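Local coordinates for hemolysin II regulatory protein (Bacillus cereus, PDB 2JJ7) that probably binds DNA as a TetR-family transcriptional regulator, through an N-terminal helix-turn-helix domain joined to an all-helical C-terminal domain that pairs with a second subunit, at residues L54-F59 / S112-K117; L103-I108 / W153-V158. One frame throughout, in Å; residues are numbered along the deposited sequence. Where two conformers were deposited one is given.

Overall arrangement
The two contacts lie about 16 Å apart, centre to centre, in an all-helical TetR-type chain. Interaction 1 joins helix 51-62, which follows the predicted helix-turn-helix, to the turn and short helix after helix 98-109; interaction 2 pairs helix 98-109 itself with helix 147-158, at the subunit interface. Their segments alternate along the chain. Glu-107 links them: OE2 lies 2.5 Å from Tyr-55 OH and OE1 2.7 Å from Ser-112 OG, both probable hydrogen bonds, while Phe-59 packs on Leu-103 and Ala-104. Helix 98-109 thus touches both the helix that follows the predicted helix-turn-helix and the helix that meets the second subunit.

Interaction 1: L54-F59 / S112-K117; sequences LYYEVF and SARLEK
Lys-117 lays the root of its side chain over one face of the Tyr-56 ring in the conformer described, with CB 3.9 Å from the ring centroid and 22° off its normal, a CH-pi contact displaced toward the hydroxyl-bearing carbon CZ. This is the tight part: CB of Lys-117 comes within 3.6 Å of Tyr-56 CZ. Arg-114 meets the same ring differently, its CB sitting at the edge, near the ring plane. Toward solvent the contact loosens, for Lys-117 is exposed and beyond CG its chain leads away from Tyr-56.

The more deeply buried side belongs to Tyr-55 and Arg-114. Arg-114 CD is 3.7 Å from Tyr-55 CE1, and the guanidinium plane stands almost perpendicular (87°) to the ring. The arginine chain bends at chi3 (-67°), which turns NE into a salt bridge with Glu-107 OE2, the oxygen that Tyr-55 shares. Ser-112 OG accepts from Arg-114 N at 3.1 Å, capping the turn that leads into the short helix.

The contact is part of the junction between the TetR N-terminal region, which includes most of segment 54-59, and the C-terminal region. Tyr-25 adds a cation-pi contact to Arg-114 and, with Phe-20, edge-to-face packing on Tyr-55. Helix 51-62 rests Leu-54 and Val-58 against helix 5-23, while Tyr-56 and Phe-59 touch Ile-118 of helix 115-118.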
loop_
_atom_site.group_PDB
_atom_site.type_symbol
_atom_site.label_atom_id
_atom_site.label_comp_id
_atom_site.label_asym_id
_atom_site.label_seq_id
_atom_site.Cartn_x
_atom_site.Cartn_y
_atom_site.Cartn_z
ATOM N N LEU B 54 -19.973 -11.121 16.258
ATOM C CA LEU B 54 -19.242 -12.187 15.615
ATOM C C LEU B 54 -17.923 -11.658 15.033
ATOM O O LEU B 54 -16.878 -12.287 15.174
ATOM C CB LEU B 54 -20.108 -12.782 14.512
ATOM C CG LEU B 54 -19.761 -14.114 13.854
ATOM C CD1 LEU B 54 -19.390 -15.158 14.883
ATOM C CD2 LEU B 54 -20.963 -14.559 13.058
ATOM N N TYR B 55 -17.995 -10.498 14.386
ATOM C CA TYR B 55 -16.823 -9.779 13.884
ATOM C C TYR B 55 -15.844 -9.448 15.000
ATOM O O TYR B 55 -14.656 -9.710 14.866
ATOM C CB TYR B 55 -17.278 -8.503 13.211
ATOM C CG TYR B 55 -16.212 -7.732 12.461
ATOM C CD1 TYR B 55 -15.777 -6.505 12.938
ATOM C CD2 TYR B 55 -15.690 -8.193 11.250
ATOM C CE1 TYR B 55 -14.847 -5.764 12.265
ATOM C CE2 TYR B 55 -14.730 -7.442 10.553
ATOM C CZ TYR B 55 -14.330 -6.225 11.080
ATOM O OH TYR B 55 -13.426 -5.423 10.457
ATOM N N TYR B 56 -16.353 -8.887 16.098
ATOM C CA TYR B 56 -15.528 -8.621 17.274
ATOM C C TYR B 56 -14.827 -9.906 17.726
ATOM O O TYR B 56 -13.620 -9.900 17.964
ATOM C CB TYR B 56 -16.353 -8.045 18.435
ATOM C CG TYR B 56 -16.863 -6.621 18.259
ATOM C CD1 TYR B 56 -16.365 -5.775 17.269
ATOM C CD2 TYR B 56 -17.825 -6.113 19.122
ATOM C CE1 TYR B 56 -16.844 -4.470 17.134
ATOM C CE2 TYR B 56 -18.296 -4.824 18.998
ATOM C CZ TYR B 56 -17.816 -4.008 18.010
ATOM O OH TYR B 56 -18.317 -2.722 17.921
ATOM N N GLU B 57 -15.578 -11.000 17.818
ATOM C CA GLU B 57 -15.027 -12.272 18.266
ATOM C C GLU B 57 -13.973 -12.831 17.298
ATOM O O GLU B 57 -13.050 -13.529 17.720
ATOM C CB GLU B 57 -16.145 -13.289 18.506
ATOM C CG GLU B 57 -17.025 -12.994 19.713
ATOM C CD GLU B 57 -16.249 -12.907 21.021
ATOM O OE1 GLU B 57 -15.332 -13.723 21.247
ATOM O OE2 GLU B 57 -16.555 -12.008 21.822
ATOM N N VAL B 58 -14.112 -12.503 16.014
ATOM C CA VAL B 58 -13.130 -12.884 14.994
ATOM C C VAL B 58 -11.790 -12.189 15.241
ATOM O O VAL B 58 -10.744 -12.842 15.248
ATOM C CB VAL B 58 -13.637 -12.608 13.557
ATOM C CG1 VAL B 58 -12.475 -12.610 12.548
ATOM C CG2 VAL B 58 -14.657 -13.662 13.175
ATOM N N PHE B 59 -11.831 -10.879 15.473
ATOM C CA PHE B 59 -10.626 -10.120 15.843
ATOM C C PHE B 59 -9.996 -10.620 17.150
ATOM O O PHE B 59 -8.781 -10.735 17.248
ATOM C CB PHE B 59 -10.918 -8.617 15.881
ATOM C CG PHE B 59 -10.559 -7.914 14.589
ATOM C CD1 PHE B 59 -9.256 -7.483 14.365
ATOM C CD2 PHE B 59 -11.517 -7.707 13.597
ATOM C CE1 PHE B 59 -8.895 -6.833 13.146
ATOM C CE2 PHE B 59 -11.183 -7.066 12.395
ATOM C CZ PHE B 59 -9.861 -6.632 12.172
ATOM N N SER B 112 -14.273 2.986 10.902
ATOM C CA SER B 112 -15.676 2.678 11.154
ATOM C C SER B 112 -15.984 2.809 12.641
ATOM O O SER B 112 -15.087 2.999 13.462
ATOM C CB SER B 112 -16.014 1.263 10.674
ATOM O OG SER B 112 -15.525 0.292 11.590
ATOM N N ALA B 113 -17.259 2.677 12.979
ATOM C CA ALA B 113 -17.700 2.693 14.367
ATOM C C ALA B 113 -17.163 1.500 15.171
ATOM O O ALA B 113 -17.170 1.518 16.402
ATOM C CB ALA B 113 -19.228 2.756 14.430
ATOM N N ARG B 114 -16.678 0.479 14.472
ATOM C CA ARG B 114 -16.157 -0.733 15.114
ATOM C C ARG B 114 -14.734 -0.580 15.659
ATOM O O ARG B 114 -14.264 -1.438 16.424
ATOM C CB ARG B 114 -16.190 -1.910 14.132
ATOM C CG ARG B 114 -17.552 -2.210 13.550
ATOM C CD ARG B 114 -17.492 -3.253 12.437
ATOM N NE ARG B 114 -16.792 -2.793 11.235
ATOM C CZ ARG B 114 -17.336 -2.068 10.257
ATOM N NH1 ARG B 114 -18.607 -1.674 10.312
ATOM N NH2 ARG B 114 -16.593 -1.724 9.216
ATOM N N LEU B 115 -14.056 0.501 15.279
ATOM C CA LEU B 115 -12.622 0.650 15.535
ATOM C C LEU B 115 -12.236 0.500 16.998
ATOM O O LEU B 115 -11.362 -0.294 17.342
ATOM C CB LEU B 115 -12.085 1.985 15.000
ATOM C CG LEU B 115 -10.571 2.232 15.167
ATOM C CD1 LEU B 115 -9.717 1.129 14.554
ATOM C CD2 LEU B 115 -10.170 3.587 14.578
ATOM N N GLU B 116 -12.893 1.283 17.839
ATOM C CA GLU B 116 -12.592 1.361 19.256
ATOM C C GLU B 116 -12.598 -0.025 19.921
ATOM O O GLU B 116 -11.710 -0.328 20.721
ATOM C CB GLU B 116 -13.594 2.312 19.916
ATOM C CG GLU B 116 -13.506 2.426 21.438
ATOM C CD GLU B 116 -14.458 3.488 22.011
ATOM O OE1 GLU B 116 -14.987 4.318 21.236
ATOM O OE2 GLU B 116 -14.671 3.493 23.240
ATOM N N LYS B 117 -13.592 -0.856 19.594
ATOM C CA LYS B 117 -13.710 -2.187 20.206
ATOM C C LYS B 117 -12.702 -3.210 19.708
ATOM O O LYS B 117 -12.250 -4.047 20.480
ATOM C CB LYS B 117 -15.122 -2.760 20.050
ATOM C CG LYS B 117 -16.153 -2.126 20.960
ATOM C CD LYS B 117 -15.802 -2.286 22.434
ATOM C CE LYS B 117 -16.729 -1.442 23.297
ATOM N NZ LYS B 117 -16.185 -1.237 24.665
#

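Interaction 2: L103-I108 / W153-V158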
loop_
_atom_site.group_PDB
_atom_site.type_symbol
_atom_site.label_atom_id
_atom_site.label_comp_id
_atom_site.label_asym_id
_atom_site.label_seq_id
_atom_site.Cartn_x
_atom_site.Cartn_y
_atom_site.Cartn_z
ATOM N N LEU B 103 -8.959 -7.461 6.770
ATOM C CA LEU B 103 -9.933 -6.779 7.619
ATOM C C LEU B 103 -9.324 -5.599 8.355
ATOM O O LEU B 103 -9.951 -4.531 8.433
ATOM C CB LEU B 103 -10.584 -7.752 8.610
ATOM C CG LEU B 103 -11.348 -8.915 7.982
ATOM C CD1 LEU B 103 -11.867 -9.857 9.075
ATOM C CD2 LEU B 103 -12.480 -8.410 7.077
ATOM N N ALA B 104 -8.111 -5.786 8.891
ATOM C CA ALA B 104 -7.426 -4.687 9.565
ATOM C C ALA B 104 -7.071 -3.604 8.577
ATOM O O ALA B 104 -7.180 -2.437 8.910
ATOM C CB ALA B 104 -6.169 -5.151 10.314
ATOM N N TYR B 105 -6.657 -3.973 7.364
ATOM C CA TYR B 105 -6.343 -2.938 6.375
ATOM C C TYR B 105 -7.559 -2.034 6.139
ATOM O O TYR B 105 -7.432 -0.790 6.191
ATOM C CB TYR B 105 -5.803 -3.516 5.058
ATOM C CG TYR B 105 -5.518 -2.464 3.995
ATOM C CD1 TYR B 105 -4.279 -1.830 3.929
ATOM C CD2 TYR B 105 -6.501 -2.092 3.066
ATOM C CE1 TYR B 105 -4.018 -0.856 2.956
ATOM C CE2 TYR B 105 -6.254 -1.121 2.113
ATOM C CZ TYR B 105 -5.009 -0.514 2.055
ATOM O OH TYR B 105 -4.776 0.446 1.104
ATOM N N GLU B 106 -8.718 -2.650 5.889
ATOM C CA GLU B 106 -9.960 -1.909 5.636
ATOM C C GLU B 106 -10.310 -0.970 6.786
ATOM O O GLU B 106 -10.714 0.163 6.548
ATOM C CB GLU B 106 -11.147 -2.852 5.377
ATOM C CG GLU B 106 -11.197 -3.495 3.983
ATOM C CD GLU B 106 -11.029 -2.498 2.822
ATOM O OE1 GLU B 106 -11.547 -1.347 2.902
ATOM O OE2 GLU B 106 -10.376 -2.888 1.824
ATOM N N GLU B 107 -10.167 -1.448 8.024
ATOM C CA GLU B 107 -10.493 -0.638 9.206
ATOM C C GLU B 107 -9.495 0.488 9.391
ATOM O O GLU B 107 -9.836 1.552 9.929
ATOM C CB GLU B 107 -10.529 -1.496 10.477
ATOM C CG GLU B 107 -11.575 -2.625 10.467
ATOM C CD GLU B 107 -13.003 -2.158 10.792
ATOM O OE1 GLU B 107 -13.207 -0.957 11.079
ATOM O OE2 GLU B 107 -13.930 -3.002 10.761
ATOM N N ILE B 108 -8.247 0.249 8.982
ATOM C CA ILE B 108 -7.213 1.293 9.059
ATOM C C ILE B 108 -7.479 2.385 8.034
ATOM O O ILE B 108 -7.356 3.553 8.347
ATOM C CB ILE B 108 -5.781 0.732 8.857
ATOM C CG1 ILE B 108 -5.412 -0.214 10.009
ATOM C CG2 ILE B 108 -4.740 1.877 8.739
ATOM C CD1 ILE B 108 -4.108 -0.981 9.771
ATOM N N TRP B 153 2.520 3.028 2.937
ATOM C CA TRP B 153 3.280 2.055 2.138
ATOM C C TRP B 153 3.455 0.705 2.872
ATOM O O TRP B 153 3.092 -0.346 2.340
ATOM C CB TRP B 153 4.624 2.655 1.695
ATOM C CG TRP B 153 5.586 1.667 1.059
ATOM C CD1 TRP B 153 5.425 1.020 -0.125
ATOM C CD2 TRP B 153 6.860 1.243 1.577
ATOM N NE1 TRP B 153 6.521 0.221 -0.391
ATOM C CE2 TRP B 153 7.408 0.326 0.646
ATOM C CE3 TRP B 153 7.595 1.556 2.728
ATOM C CZ2 TRP B 153 8.650 -0.296 0.840
ATOM C CZ3 TRP B 153 8.840 0.937 2.919
ATOM C CH2 TRP B 153 9.348 0.022 1.978
ATOM N N ILE B 154 3.961 0.743 4.102
ATOM C CA ILE B 154 4.207 -0.476 4.876
ATOM C C ILE B 154 2.895 -1.208 5.242
ATOM O O ILE B 154 2.784 -2.450 5.156
ATOM C CB ILE B 154 5.062 -0.162 6.161
ATOM C CG1 ILE B 154 6.482 0.264 5.778
ATOM C CG2 ILE B 154 5.073 -1.365 7.131
ATOM C CD1 ILE B 154 7.370 0.705 6.971
ATOM N N THR B 155 1.886 -0.435 5.631
ATOM C CA THR B 155 0.574 -0.982 5.946
ATOM C C THR B 155 0.018 -1.783 4.758
ATOM O O THR B 155 -0.520 -2.889 4.921
ATOM C CB THR B 155 -0.381 0.180 6.365
ATOM O OG1 THR B 155 0.164 0.825 7.539
ATOM C CG2 THR B 155 -1.806 -0.310 6.670
ATOM N N SER B 156 0.142 -1.223 3.560
ATOM C CA SER B 156 -0.424 -1.844 2.378
ATOM C C SER B 156 0.285 -3.145 2.031
ATOM O O SER B 156 -0.357 -4.121 1.655
ATOM C CB SER B 156 -0.412 -0.873 1.189
ATOM O OG SER B 156 0.898 -0.719 0.662
ATOM N N ILE B 157 1.606 -3.166 2.162
ATOM C CA ILE B 157 2.357 -4.375 1.810
ATOM C C ILE B 157 2.350 -5.456 2.912
ATOM O O ILE B 157 2.261 -6.648 2.615
ATOM C CB ILE B 157 3.791 -4.052 1.323
ATOM C CG1 ILE B 157 4.608 -3.387 2.431
ATOM C CG2 ILE B 157 3.731 -3.151 0.071
ATOM C CD1 ILE B 157 5.981 -2.853 1.962
ATOM N N VAL B 158 2.433 -5.039 4.172
ATOM C CA VAL B 158 2.536 -5.985 5.275
ATOM C C VAL B 158 1.201 -6.693 5.521
ATOM O O VAL B 158 1.171 -7.872 5.917
ATOM C CB VAL B 158 3.074 -5.299 6.574
ATOM C CG1 VAL B 158 2.761 -6.128 7.820
ATOM C CG2 VAL B 158 4.572 -5.094 6.445
#
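The Tyr-105 ring meets helix 147-158 obliquely: its CD1 lies 4.0 Å from Thr-155 CG2, and its CE1 3.8 Å from Ser-156 CA. A ring of the second subunit, His-149, stacks on Tyr-105, whereas on the far side of the helix Trp-153 carries Ile-157 CD1 over one face, 3.7 Å above the indole plane, and stacks with Phe-160 of the second subunit.

With CG opposite the backbone nitrogen (chi1 178°), the tyrosine ring extends from its helix to the backbone of the other, which also places CE1 4.0 Å from Ser-156 CB. One turn further on, Ile-108 and Thr-155 meet tip to tip, CD1 of the isoleucine 3.9 Å from CG2 of the threonine. That methyl therefore packs against both Tyr-105 and Ile-108, while OG1 of Thr-155 is bonded to Ile-151 O. The segments 103-108 and 153-158 run roughly antiparallel (154°), their axes approaching to 10.2 Å, and Phe-126 touches both Ile-108 and Thr-155.

Ser-156 OG bonds to Trp-153 O at 2.8 Å, and also to Ser-156 OG of the second subunit. One hydroxyl proton cannot serve both partners at once, so the two bonds probably alternate or differ between subunits. This is apolar helix-helix packing in the C-terminal region, on the side where the subunits of this TetR-family dimer meet. It rests on shape and van der Waals contact, while the hydroxyls of Thr-155 and Ser-156 serve their own helix and, for Ser-156, the dimer interface.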